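Side-chain contacts in zona occludens toxin N-terminal domain-containing protein (Neisseria meningitidis MC58, PDB 2R2A), which is of unknown function but, as the N-terminal part of a zonula occludens toxin family membrane protein, probably binds nucleotide through a P-loop NTPase fold: residues H75-W80 and V91-A96; Y148-A151 and M157-L160; D98-R103 and V113-T118. All coordinates share one frame; numbering follows the deposited sequence. Where two conformers were deposited one is given.

Interaction 1: residues H75-W80 and V91-A96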
ATOM      1  N   HIS A  75      -2.072 -11.376  -7.969  1.00 24.19           N
ATOM      2  CA  HIS A  75      -1.554 -11.361  -9.332  1.00 25.71           C
ATOM      3  C   HIS A  75      -2.607 -11.240 -10.416  1.00 26.18           C
ATOM      4  O   HIS A  75      -2.290 -10.799 -11.519  1.00 27.00           O
ATOM      5  CB  HIS A  75      -0.547 -12.502  -9.568  1.00 26.14           C
ATOM      6  CG  HIS A  75       0.671 -12.373  -8.706  1.00 25.42           C
ATOM      7  ND1 HIS A  75       1.770 -11.625  -9.077  1.00 26.58           N
ATOM      8  CD2 HIS A  75       0.940 -12.846  -7.466  1.00 27.37           C
ATOM      9  CE1 HIS A  75       2.672 -11.660  -8.110  1.00 27.30           C
ATOM     10  NE2 HIS A  75       2.188 -12.382  -7.116  1.00 25.30           N
ATOM     11  N   ASP A  76      -3.858 -11.602 -10.116  1.00 27.09           N
ATOM     12  CA  ASP A  76      -4.927 -11.319 -11.051  1.00 27.36           C
ATOM     13  C   ASP A  76      -5.950 -10.352 -10.450  1.00 27.39           C
ATOM     14  O   ASP A  76      -7.137 -10.493 -10.690  1.00 26.45           O
ATOM     15  CB  ASP A  76      -5.600 -12.606 -11.544  1.00 28.36           C
ATOM     16  CG  ASP A  76      -6.125 -13.476 -10.418  1.00 29.08           C
ATOM     17  OD1 ASP A  76      -6.058 -13.078  -9.232  1.00 28.96           O
ATOM     18  OD2 ASP A  76      -6.625 -14.576 -10.729  1.00 29.80           O
HETATM   19  N   MSE A  77      -5.459  -9.366  -9.687  1.00 27.23           N
HETATM   20  CA  MSE A  77      -6.293  -8.331  -9.091  1.00 27.64           C
HETATM   21  C   MSE A  77      -7.087  -7.600 -10.161  1.00 27.86           C
HETATM   22  O   MSE A  77      -8.222  -7.199  -9.924  1.00 27.09           O
HETATM   23  CB  MSE A  77      -5.430  -7.321  -8.329  1.00 27.06           C
HETATM   24  CG  MSE A  77      -6.220  -6.392  -7.383  1.00 26.95           C
HETATM   25 SE   MSE A  77      -4.994  -5.254  -6.376  0.60 29.07          SE
HETATM   26  CE  MSE A  77      -4.164  -6.599  -5.260  1.00 25.95           C
ATOM     27  N   TYR A  78      -6.476  -7.432 -11.334  1.00 27.89           N
ATOM     28  CA  TYR A  78      -7.134  -6.780 -12.443  1.00 29.06           C
ATOM     29  C   TYR A  78      -8.481  -7.456 -12.783  1.00 29.82           C
ATOM     30  O   TYR A  78      -9.364  -6.809 -13.324  1.00 29.35           O
ATOM     31  CB  TYR A  78      -6.212  -6.728 -13.675  1.00 29.24           C
ATOM     32  CG  TYR A  78      -5.928  -8.067 -14.318  1.00 29.67           C
ATOM     33  CD1 TYR A  78      -4.873  -8.880 -13.869  1.00 29.05           C
ATOM     34  CD2 TYR A  78      -6.690  -8.512 -15.404  1.00 30.09           C
ATOM     35  CE1 TYR A  78      -4.608 -10.117 -14.481  1.00 30.95           C
ATOM     36  CE2 TYR A  78      -6.439  -9.735 -16.001  1.00 30.68           C
ATOM     37  CZ  TYR A  78      -5.405 -10.527 -15.541  1.00 30.50           C
ATOM     38  OH  TYR A  78      -5.182 -11.737 -16.150  1.00 30.20           O
ATOM     39  N   GLU A  79      -8.617  -8.741 -12.447  1.00 30.54           N
ATOM     40  CA  GLU A  79      -9.848  -9.490 -12.707  1.00 31.98           C
ATOM     41  C   GLU A  79     -10.866  -9.253 -11.585  1.00 31.32           C
ATOM     42  O   GLU A  79     -11.867  -8.560 -11.795  1.00 32.66           O
ATOM     43  CB  GLU A  79      -9.570 -10.988 -12.881  1.00 31.39           C
ATOM     44  CG  GLU A  79      -8.882 -11.384 -14.195  1.00 33.99           C
ATOM     45  CD  GLU A  79      -8.900 -12.902 -14.460  1.00 34.30           C
ATOM     46  OE1 GLU A  79      -8.245 -13.363 -15.420  1.00 38.52           O
ATOM     47  OE2 GLU A  79      -9.586 -13.640 -13.716  1.00 38.59           O
ATOM     48  N   TRP A  80     -10.615  -9.827 -10.407  1.00 30.40           N
ATOM     49  CA  TRP A  80     -11.558  -9.762  -9.293  1.00 30.21           C
ATOM     50  C   TRP A  80     -11.845  -8.371  -8.697  1.00 30.96           C
ATOM     51  O   TRP A  80     -12.885  -8.200  -8.064  1.00 31.09           O
ATOM     52  CB  TRP A  80     -11.161 -10.724  -8.169  1.00 29.17           C
ATOM     53  CG  TRP A  80      -9.750 -10.606  -7.644  1.00 29.03           C
ATOM     54  CD1 TRP A  80      -8.668 -11.318  -8.067  1.00 28.74           C
ATOM     55  CD2 TRP A  80      -9.277  -9.771  -6.556  1.00 28.88           C
ATOM     56  NE1 TRP A  80      -7.554 -10.972  -7.342  1.00 27.68           N
ATOM     57  CE2 TRP A  80      -7.894 -10.033  -6.407  1.00 28.84           C
ATOM     58  CE3 TRP A  80      -9.885  -8.827  -5.706  1.00 28.53           C
ATOM     59  CZ2 TRP A  80      -7.099  -9.394  -5.436  1.00 27.09           C
ATOM     60  CZ3 TRP A  80      -9.095  -8.186  -4.745  1.00 27.76           C
ATOM     61  CH2 TRP A  80      -7.710  -8.468  -4.625  1.00 27.68           C
ATOM     62  N   VAL A  91      -6.875  -1.531  -0.840  1.00 21.33           N
ATOM     63  CA  VAL A  91      -5.937  -2.628  -1.031  1.00 21.41           C
ATOM     64  C   VAL A  91      -4.633  -2.184  -0.376  1.00 21.01           C
ATOM     65  O   VAL A  91      -4.207  -1.074  -0.636  1.00 20.87           O
ATOM     66  CB  VAL A  91      -5.699  -2.874  -2.541  1.00 21.09           C
ATOM     67  CG1 VAL A  91      -4.599  -3.870  -2.745  1.00 23.90           C
ATOM     68  CG2 VAL A  91      -7.013  -3.352  -3.269  1.00 24.09           C
ATOM     69  N   ILE A  92      -4.046  -3.002   0.500  1.00 20.69           N
ATOM     70  CA  ILE A  92      -2.768  -2.641   1.162  1.00 20.85           C
ATOM     71  C   ILE A  92      -1.793  -3.783   0.879  1.00 20.82           C
ATOM     72  O   ILE A  92      -2.044  -4.944   1.290  1.00 21.22           O
ATOM     73  CB  ILE A  92      -2.925  -2.479   2.707  1.00 19.89           C
ATOM     74  CG1 ILE A  92      -4.003  -1.411   3.006  1.00 22.34           C
ATOM     75  CG2 ILE A  92      -1.557  -2.207   3.389  1.00 20.10           C
ATOM     76  CD1 ILE A  92      -4.540  -1.424   4.488  1.00 20.89           C
ATOM     77  N   VAL A  93      -0.701  -3.475   0.179  1.00 20.63           N
ATOM     78  CA  VAL A  93       0.179  -4.547  -0.256  1.00 19.98           C
ATOM     79  C   VAL A  93       1.515  -4.290   0.423  1.00 20.86           C
ATOM     80  O   VAL A  93       2.173  -3.289   0.163  1.00 19.75           O
ATOM     81  CB  VAL A  93       0.280  -4.600  -1.798  1.00 20.68           C
ATOM     82  CG1 VAL A  93       1.331  -5.594  -2.233  1.00 20.07           C
ATOM     83  CG2 VAL A  93      -1.102  -5.012  -2.425  1.00 19.58           C
ATOM     84  N   ASP A  94       1.889  -5.166   1.334  1.00 21.27           N
ATOM     85  CA  ASP A  94       3.204  -5.078   1.965  1.00 21.91           C
ATOM     86  C   ASP A  94       4.249  -5.744   1.030  1.00 21.76           C
ATOM     87  O   ASP A  94       3.961  -6.765   0.347  1.00 22.08           O
ATOM     88  CB  ASP A  94       3.158  -5.752   3.342  1.00 22.48           C
ATOM     89  CG  ASP A  94       4.426  -5.518   4.141  1.00 28.61           C
ATOM     90  OD1 ASP A  94       5.013  -4.430   3.997  1.00 32.17           O
ATOM     91  OD2 ASP A  94       4.836  -6.408   4.908  1.00 32.31           O
ATOM     92  N   GLU A  95       5.449  -5.181   1.005  1.00 20.83           N
ATOM     93  CA  GLU A  95       6.543  -5.656   0.116  1.00 21.43           C
ATOM     94  C   GLU A  95       6.003  -5.761  -1.312  1.00 20.80           C
ATOM     95  O   GLU A  95       6.038  -6.814  -1.939  1.00 19.96           O
ATOM     96  CB  GLU A  95       7.157  -6.986   0.616  1.00 21.77           C
ATOM     97  CG  GLU A  95       8.014  -6.838   1.937  1.00 25.85           C
ATOM     98  CD  GLU A  95       9.221  -5.823   1.847  1.00 25.59           C
ATOM     99  OE1 GLU A  95      10.228  -6.081   1.175  1.00 25.09           O
ATOM    100  OE2 GLU A  95       9.153  -4.741   2.469  1.00 30.46           O
ATOM    101  N   ALA A  96       5.491  -4.637  -1.800  1.00 20.44           N
ATOM    102  CA  ALA A  96       4.733  -4.580  -3.031  1.00 20.16           C
ATOM    103  C   ALA A  96       5.519  -4.939  -4.283  1.00 19.24           C
ATOM    104  O   ALA A  96       4.902  -5.120  -5.339  1.00 19.07           O
ATOM    105  CB  ALA A  96       4.122  -3.171  -3.201  1.00 19.95           C
TER

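Interaction 2: residues Y148-A151 and M157-L160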
ATOM      1  N   TYR A 148       5.046   8.559   1.720  1.00 15.04           N
ATOM      2  CA  TYR A 148       5.700   8.736   3.023  1.00 16.34           C
ATOM      3  C   TYR A 148       6.933   7.895   3.047  1.00 16.12           C
ATOM      4  O   TYR A 148       6.918   6.729   2.603  1.00 16.66           O
ATOM      5  CB  TYR A 148       4.804   8.173   4.122  1.00 16.47           C
ATOM      6  CG  TYR A 148       3.547   8.940   4.383  1.00 17.69           C
ATOM      7  CD1 TYR A 148       3.570  10.251   4.867  1.00 19.56           C
ATOM      8  CD2 TYR A 148       2.318   8.329   4.185  1.00 19.73           C
ATOM      9  CE1 TYR A 148       2.346  10.931   5.168  1.00 22.36           C
ATOM     10  CE2 TYR A 148       1.135   8.985   4.447  1.00 23.83           C
ATOM     11  CZ  TYR A 148       1.146  10.289   4.941  1.00 22.50           C
ATOM     12  OH  TYR A 148      -0.072  10.907   5.212  1.00 20.86           O
ATOM     13  N   HIS A 149       8.008   8.449   3.566  1.00 14.72           N
ATOM     14  CA  HIS A 149       9.209   7.657   3.746  1.00 15.51           C
ATOM     15  C   HIS A 149       9.673   7.861   5.209  1.00 15.83           C
ATOM     16  O   HIS A 149       9.699   9.013   5.715  1.00 15.81           O
ATOM     17  CB  HIS A 149      10.317   8.129   2.793  1.00 15.34           C
ATOM     18  CG  HIS A 149      11.618   7.399   3.018  1.00 16.12           C
ATOM     19  ND1 HIS A 149      11.881   6.169   2.445  1.00 15.08           N
ATOM     20  CD2 HIS A 149      12.702   7.707   3.763  1.00 14.28           C
ATOM     21  CE1 HIS A 149      13.088   5.764   2.823  1.00 16.32           C
ATOM     22  NE2 HIS A 149      13.582   6.658   3.654  1.00 15.31           N
ATOM     23  N   ILE A 150       9.999   6.773   5.891  1.00 15.04           N
ATOM     24  CA  ILE A 150      10.489   6.848   7.260  1.00 14.35           C
ATOM     25  C   ILE A 150      12.015   6.903   7.225  1.00 13.61           C
ATOM     26  O   ILE A 150      12.692   5.952   6.802  1.00 14.34           O
ATOM     27  CB  ILE A 150       9.991   5.629   8.113  1.00 12.64           C
ATOM     28  CG1 ILE A 150       8.454   5.542   8.037  1.00 15.64           C
ATOM     29  CG2 ILE A 150      10.506   5.777   9.576  1.00 13.37           C
ATOM     30  CD1 ILE A 150       7.934   4.198   8.573  1.00 15.83           C
ATOM     31  N   ALA A 151      12.556   8.041   7.648  1.00 11.62           N
ATOM     32  CA  ALA A 151      13.991   8.213   7.684  1.00 14.32           C
ATOM     33  C   ALA A 151      14.444   8.109   9.134  1.00 14.92           C
ATOM     34  O   ALA A 151      13.708   8.492  10.059  1.00 16.13           O
ATOM     35  CB  ALA A 151      14.346   9.588   7.090  1.00 14.34           C
HETATM   36  N   MSE A 157      16.108   8.361  15.972  0.60 20.00           N
HETATM   37  CA  MSE A 157      15.035   9.443  15.793  0.60 19.99           C
HETATM   38  C   MSE A 157      14.488   9.233  14.413  0.60 16.64           C
HETATM   39  O   MSE A 157      15.237   9.336  13.442  0.60 15.08           O
HETATM   40  CB  MSE A 157      15.457  10.961  15.907  0.60 19.62           C
HETATM   41  CG  MSE A 157      14.348  12.023  15.283  0.60 20.99           C
HETATM   42 SE   MSE A 157      14.344  14.112  15.187  0.76 29.44          SE
HETATM   43  CE  MSE A 157      15.344  14.348  13.533  0.60 22.70           C
ATOM     44  N   ARG A 158      13.199   8.937  14.316  1.00 14.60           N
ATOM     45  CA  ARG A 158      12.593   8.752  13.029  1.00 12.81           C
ATOM     46  C   ARG A 158      11.792   9.975  12.636  1.00 11.20           C
ATOM     47  O   ARG A 158      11.124  10.557  13.471  1.00 10.29           O
ATOM     48  CB  ARG A 158      11.660   7.533  13.056  1.00 11.97           C
ATOM     49  CG  ARG A 158      12.460   6.179  13.071  1.00 13.45           C
ATOM     50  CD  ARG A 158      11.543   5.000  13.315  1.00 12.96           C
ATOM     51  NE  ARG A 158      11.001   4.983  14.679  1.00 11.03           N
ATOM     52  CZ  ARG A 158      10.167   4.046  15.134  1.00 13.49           C
ATOM     53  NH1 ARG A 158       9.799   3.057  14.319  1.00 14.31           N
ATOM     54  NH2 ARG A 158       9.720   4.098  16.397  1.00 10.13           N
ATOM     55  N   THR A 159      11.976  10.360  11.388  1.00 10.69           N
ATOM     56  CA  THR A 159      11.272  11.437  10.710  1.00 12.22           C
ATOM     57  C   THR A 159      10.411  10.833   9.612  1.00 12.54           C
ATOM     58  O   THR A 159      10.873   9.955   8.824  1.00 13.71           O
ATOM     59  CB  THR A 159      12.312  12.356  10.049  1.00 13.08           C
ATOM     60  OG1 THR A 159      13.199  12.828  11.068  1.00 15.60           O
ATOM     61  CG2 THR A 159      11.619  13.592   9.389  1.00 14.02           C
ATOM     62  N   LEU A 160       9.161  11.282   9.538  1.00 11.50           N
ATOM     63  CA  LEU A 160       8.330  10.939   8.436  1.00 13.12           C
ATOM     64  C   LEU A 160       8.478  12.053   7.356  1.00 13.46           C
ATOM     65  O   LEU A 160       8.200  13.199   7.629  1.00 13.00           O
ATOM     66  CB  LEU A 160       6.894  10.901   8.951  1.00 13.10           C
ATOM     67  CG  LEU A 160       5.940  10.379   7.925  1.00 18.41           C
ATOM     68  CD1 LEU A 160       6.183   8.873   7.829  1.00 18.40           C
ATOM     69  CD2 LEU A 160       4.546  10.699   8.409  1.00 21.33           C
TER
HETATM   70  O   HOH W   1      15.142  11.122  11.597  1.00 26.26           O

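Interaction 3: residues D98-R103 and V113-T118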
ATOM      1  N   ASP A  98       6.749  -7.550  -4.850  1.00 21.73           N
ATOM      2  CA  ASP A  98       6.324  -8.926  -5.161  1.00 23.38           C
ATOM      3  C   ASP A  98       5.179  -8.985  -6.174  1.00 23.89           C
ATOM      4  O   ASP A  98       4.966 -10.037  -6.805  1.00 24.07           O
ATOM      5  CB  ASP A  98       5.904  -9.651  -3.872  1.00 23.81           C
ATOM      6  CG  ASP A  98       7.080  -9.892  -2.947  1.00 24.60           C
ATOM      7  OD1 ASP A  98       8.248  -9.740  -3.400  1.00 28.74           O
ATOM      8  OD2 ASP A  98       6.861 -10.210  -1.767  1.00 24.64           O
ATOM      9  N   VAL A  99       4.447  -7.884  -6.321  1.00 22.33           N
ATOM     10  CA  VAL A  99       3.271  -7.840  -7.213  1.00 22.43           C
ATOM     11  C   VAL A  99       3.578  -6.963  -8.418  1.00 22.32           C
ATOM     12  O   VAL A  99       3.245  -7.337  -9.560  1.00 23.06           O
ATOM     13  CB  VAL A  99       2.036  -7.228  -6.509  1.00 22.01           C
ATOM     14  CG1 VAL A  99       0.818  -7.282  -7.420  1.00 23.86           C
ATOM     15  CG2 VAL A  99       1.771  -7.901  -5.188  1.00 22.45           C
ATOM     16  N   TRP A 100       4.219  -5.810  -8.166  1.00 21.21           N
ATOM     17  CA  TRP A 100       4.467  -4.764  -9.153  1.00 19.91           C
ATOM     18  C   TRP A 100       5.947  -4.366  -9.145  1.00 19.37           C
ATOM     19  O   TRP A 100       6.285  -3.234  -8.778  1.00 19.84           O
ATOM     20  CB  TRP A 100       3.609  -3.530  -8.843  1.00 21.30           C
ATOM     21  CG  TRP A 100       2.109  -3.813  -8.937  1.00 21.33           C
ATOM     22  CD1 TRP A 100       1.432  -4.204 -10.051  1.00 24.26           C
ATOM     23  CD2 TRP A 100       1.147  -3.747  -7.885  1.00 23.70           C
ATOM     24  NE1 TRP A 100       0.100  -4.386  -9.762  1.00 22.18           N
ATOM     25  CE2 TRP A 100      -0.112  -4.074  -8.448  1.00 22.68           C
ATOM     26  CE3 TRP A 100       1.212  -3.388  -6.535  1.00 23.69           C
ATOM     27  CZ2 TRP A 100      -1.274  -4.133  -7.695  1.00 22.74           C
ATOM     28  CZ3 TRP A 100       0.045  -3.404  -5.791  1.00 24.77           C
ATOM     29  CH2 TRP A 100      -1.190  -3.772  -6.378  1.00 23.95           C
ATOM     30  N   PRO A 101       6.840  -5.303  -9.528  1.00 18.90           N
ATOM     31  CA  PRO A 101       8.271  -4.998  -9.534  1.00 18.35           C
ATOM     32  C   PRO A 101       8.607  -4.001 -10.655  1.00 18.66           C
ATOM     33  O   PRO A 101       7.843  -3.886 -11.635  1.00 17.55           O
ATOM     34  CB  PRO A 101       8.926  -6.370  -9.859  1.00 18.65           C
ATOM     35  CG  PRO A 101       7.858  -7.121 -10.633  1.00 17.97           C
ATOM     36  CD  PRO A 101       6.563  -6.681 -10.011  1.00 18.42           C
ATOM     37  N   ALA A 102       9.747  -3.324 -10.514  1.00 16.95           N
ATOM     38  CA  ALA A 102      10.327  -2.584 -11.643  1.00 19.18           C
ATOM     39  C   ALA A 102      10.459  -3.527 -12.884  1.00 19.45           C
ATOM     40  O   ALA A 102      10.773  -4.728 -12.734  1.00 19.48           O
ATOM     41  CB  ALA A 102      11.670  -2.065 -11.254  1.00 18.51           C
ATOM     42  N   ARG A 103      10.216  -2.982 -14.084  1.00 20.49           N
ATOM     43  CA  ARG A 103      10.321  -3.768 -15.339  1.00 21.40           C
ATOM     44  C   ARG A 103      11.258  -3.115 -16.367  1.00 23.25           C
ATOM     45  O   ARG A 103      11.539  -1.946 -16.258  1.00 22.73           O
ATOM     46  CB  ARG A 103       8.927  -3.933 -15.939  1.00 21.26           C
ATOM     47  CG  ARG A 103       8.041  -4.860 -15.144  1.00 22.90           C
ATOM     48  CD  ARG A 103       6.636  -4.993 -15.775  1.00 21.19           C
ATOM     49  NE  ARG A 103       6.637  -5.403 -17.193  1.00 26.17           N
ATOM     50  CZ  ARG A 103       6.766  -6.651 -17.678  1.00 28.96           C
ATOM     51  NH1 ARG A 103       6.939  -7.721 -16.892  1.00 26.37           N
ATOM     52  NH2 ARG A 103       6.703  -6.843 -19.000  1.00 29.79           N
ATOM     53  N   VAL A 113      -0.881  -4.468 -14.195  1.00 28.24           N
ATOM     54  CA  VAL A 113      -0.421  -3.087 -14.088  1.00 27.28           C
ATOM     55  C   VAL A 113      -1.330  -2.144 -14.870  1.00 28.22           C
ATOM     56  O   VAL A 113      -1.617  -1.052 -14.386  1.00 27.91           O
ATOM     57  CB  VAL A 113       1.060  -2.934 -14.595  1.00 27.60           C
ATOM     58  CG1 VAL A 113       1.511  -1.467 -14.697  1.00 25.09           C
ATOM     59  CG2 VAL A 113       2.030  -3.733 -13.721  1.00 26.65           C
ATOM     60  N   GLN A 114      -1.783  -2.563 -16.069  1.00 28.42           N
ATOM     61  CA  GLN A 114      -2.553  -1.694 -16.983  0.60 29.32           C
ATOM     62  C   GLN A 114      -3.768  -1.042 -16.322  1.00 29.44           C
ATOM     63  O   GLN A 114      -4.145   0.090 -16.652  1.00 29.96           O
ATOM     64  CB  GLN A 114      -3.028  -2.471 -18.232  0.60 29.26           C
ATOM     65  CG  GLN A 114      -1.900  -2.941 -19.142  0.60 30.08           C
ATOM     66  CD  GLN A 114      -2.355  -3.593 -20.423  0.60 29.91           C
ATOM     67  OE1 GLN A 114      -3.420  -4.215 -20.487  0.60 31.93           O
ATOM     68  NE2 GLN A 114      -1.526  -3.479 -21.458  0.60 30.32           N
ATOM     69  N   TRP A 115      -4.404  -1.784 -15.421  1.00 29.65           N
ATOM     70  CA  TRP A 115      -5.652  -1.342 -14.785  1.00 29.31           C
ATOM     71  C   TRP A 115      -5.461  -0.237 -13.763  1.00 29.36           C
ATOM     72  O   TRP A 115      -6.410   0.468 -13.421  1.00 27.54           O
ATOM     73  CB  TRP A 115      -6.374  -2.527 -14.137  1.00 30.12           C
ATOM     74  CG  TRP A 115      -5.752  -2.996 -12.875  1.00 29.37           C
ATOM     75  CD1 TRP A 115      -4.708  -3.863 -12.757  1.00 30.62           C
ATOM     76  CD2 TRP A 115      -6.124  -2.631 -11.537  1.00 31.23           C
ATOM     77  NE1 TRP A 115      -4.395  -4.060 -11.433  1.00 29.84           N
ATOM     78  CE2 TRP A 115      -5.243  -3.311 -10.660  1.00 29.20           C
ATOM     79  CE3 TRP A 115      -7.100  -1.777 -10.991  1.00 31.14           C
ATOM     80  CZ2 TRP A 115      -5.324  -3.190  -9.266  1.00 29.90           C
ATOM     81  CZ3 TRP A 115      -7.178  -1.655  -9.601  1.00 30.73           C
ATOM     82  CH2 TRP A 115      -6.281  -2.354  -8.756  1.00 30.04           C
ATOM     83  N   LEU A 116      -4.220  -0.074 -13.282  1.00 29.45           N
ATOM     84  CA  LEU A 116      -3.954   0.821 -12.189  1.00 30.45           C
ATOM     85  C   LEU A 116      -4.300   2.239 -12.538  1.00 32.09           C
ATOM     86  O   LEU A 116      -4.814   2.979 -11.694  1.00 31.49           O
ATOM     87  CB  LEU A 116      -2.490   0.738 -11.733  1.00 29.92           C
ATOM     88  CG  LEU A 116      -2.070  -0.573 -11.070  1.00 28.73           C
ATOM     89  CD1 LEU A 116      -0.586  -0.545 -10.783  1.00 30.39           C
ATOM     90  CD2 LEU A 116      -2.838  -0.801  -9.794  1.00 30.21           C
ATOM     91  N   ASN A 117      -4.030   2.633 -13.781  1.00 33.22           N
ATOM     92  CA  ASN A 117      -4.220   4.030 -14.128  1.00 34.89           C
ATOM     93  C   ASN A 117      -5.703   4.397 -14.172  1.00 34.93           C
ATOM     94  O   ASN A 117      -6.037   5.573 -14.186  1.00 35.60           O
ATOM     95  CB  ASN A 117      -3.500   4.392 -15.426  1.00 35.85           C
ATOM     96  CG  ASN A 117      -4.254   3.942 -16.635  1.00 38.22           C
ATOM     97  OD1 ASN A 117      -5.033   4.701 -17.206  1.00 43.79           O
ATOM     98  ND2 ASN A 117      -4.066   2.689 -17.018  1.00 41.84           N
ATOM     99  N   THR A 118      -6.576   3.387 -14.169  1.00 34.85           N
ATOM    100  CA  THR A 118      -8.028   3.597 -14.034  1.00 34.78           C
ATOM    101  C   THR A 118      -8.629   3.065 -12.722  1.00 35.04           C
ATOM    102  O   THR A 118      -9.836   2.799 -12.642  1.00 35.26           O
ATOM    103  CB  THR A 118      -8.824   3.044 -15.258  1.00 34.77           C
ATOM    104  OG1 THR A 118      -8.443   1.685 -15.527  1.00 34.30           O
ATOM    105  CG2 THR A 118      -8.553   3.900 -16.488  1.00 34.67           C
TER

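Interaction 1: residues H75-W80 and V91-A96
M77 and V91 are the closest backbone partners, yet their CA atoms stand 9.9 Å apart, a spacing that side chains alone can bridge between the short helix 77-80 and strand 90-93. The bridge is the selenomethionine M77. Its CG lies anti to the backbone N (chi1 -166°) and the chain runs on extended to SE before bending at the last torsion (chi3 -68°), which swings CE toward the V93 end of the strand. V91 CG1 takes the closest approaches of both terminal atoms: M77 CE is 3.7 Å from V91 CG1 and M77 SE is 3.9 Å from the same V91 CG1, with M77 SE also 4.2 Å from V91 CG2. The two side chains point in opposing senses, each passing the other's flank, and M77 CE also comes within 4.5 Å of V93 CG2, two residues along on the same side of the strand. The contact is small, apolar and buried; I57 of strand 55-58 and W115 pack on M77 as well.

Behind M77, the indole of W80 is laid against the helix start, with M77 CA 3.3 Å above the plane of one of its faces, near the rim. D76 sits at the N-cap position without making a capping bond; its OD1 lies at the indole edge, where W80 NE1 reaches it over 3.2 Å, a weak bond bent to 124° at the hydrogen. W80 NE1 also bonds to S73 O, and D76 OD1 to S67 OG, so this polar rim has several partners.

Strand 90-93 runs parallel between strands 43-45 and 125-130. A run of apolar residues leading into D94 and E95, on a strand separated by one other from strand 7-11, is consistent with the Walker B strand of a P-loop NTPase.

Interaction 2: residues Y148-A151 and M157-L160
A151 and T159 face each other as an antiparallel hydrogen-bonded pair. A151 N gives to T159 O over 2.8 Å, and T159 N returns to A151 O over 2.9 Å. A CA-H...O contact, R158 CA to A151 O at 3.2 Å, adds to the second carbonyl. Next comes the non-hydrogen-bonded pair I150-L160, whose side chains share a face. With chi1 at -173°, L160 swings CG away from its own N, and its methyls divide: CD1 meets I150 CG1 at 4.0 Å, while CD2 approaches Y148 CD1 to 3.7 Å. I150 CG2 lies alongside the aliphatic part of R158, 4.0 Å from R158 CD.

The strands form the beta hairpin 144-152/158-163 at an axis angle of 165°, in which 144-152 also runs beside strand 7-11 of the sheet. Toward the turn, a water bonds to M157 O and T159 OG1 at 2.6 Å each, and weakly to A151 O.

Farther out, R158 NH1 bonds to S16 O, I150 packs on K18, and the I150 side chain is about 5 Å from a bound sulfate; Y148 touches M25 of helix 18-28. H149, on the sheet face of A151 and T159, bonds through ND1 to T11 OG1.

Interaction 3: residues D98-R103 and V113-T118
W100 reaches V113 and L116 because chi1 of -63° turns the indole away from its own carbonyl, sending it from the loop toward those two side chains. In V113, chi1 of 171° sets CG1 away from N and leaves CG2 to arrive at the edge of the W100 ring, near its plane: V113 CG2 to W100 CD1 is 3.7 Å. Their CA atoms are 7.1 Å apart, the shortest CA-CA distance between 98-103 and 113-118.

L116 comes instead over a face. Its CD1 stands 4.2 Å from the centroid of the five-membered ring of W100, 17° off the normal, a CH-pi contact, with W100 NE1 the nearest ring atom at 4.0 Å. The opposite face of the indole carries V99 CG1, 3.5 Å above its plane and over the centre, so the ring is clamped between two methyls. The second methyl of L116, CD2, lies 3.4 Å above the plane of W115 and links both tryptophans; W115 CZ2 and W100 CZ2 meet only loosely at 4.4 Å.

The polar ends are settled outside these segments: W100 NE1 bonds to N112 O, which also takes a weak bond from W115 NE1, one carbonyl thus tying two indoles. L116 N bonds to V113 O and T118 N to W115 O, both i+3 to i, the pattern of a 3-10 turn. The hydroxyl T118 OG1 joins T118 N on W115 O from the same face of that carbonyl.

Around this cluster lie M77, L140 of helix 138-141, and V128 and I126 of strand 125-130. The arrangement packs the connection of a beta-alpha-beta crossover, in which helix 111-114 joins the adjacent parallel strands 90-93 and 125-130.

Interactions 1 and 3 belong to one buried apolar region: their centres are 9 Å apart, and M77 SE lies 3.6 Å from W115 CZ2 while V93 CG1 lies 3.8 Å from V99 CG2. Strand 90-93 used by the first leads into the loop and helix 111-114 of the second. The first sets a selenomethionine end on valine methyls, the second puts methyls on the face and edge of an indole, and neither has a hydrogen bond between its two segments. Interaction 2 is about 25 Å from either, centre to centre, on the far part of the sheet. Only partly buried, it pairs backbones directly, with a water near the turn. It shares the sheet with interaction 1, though nearest atoms remain about 10 Å apart.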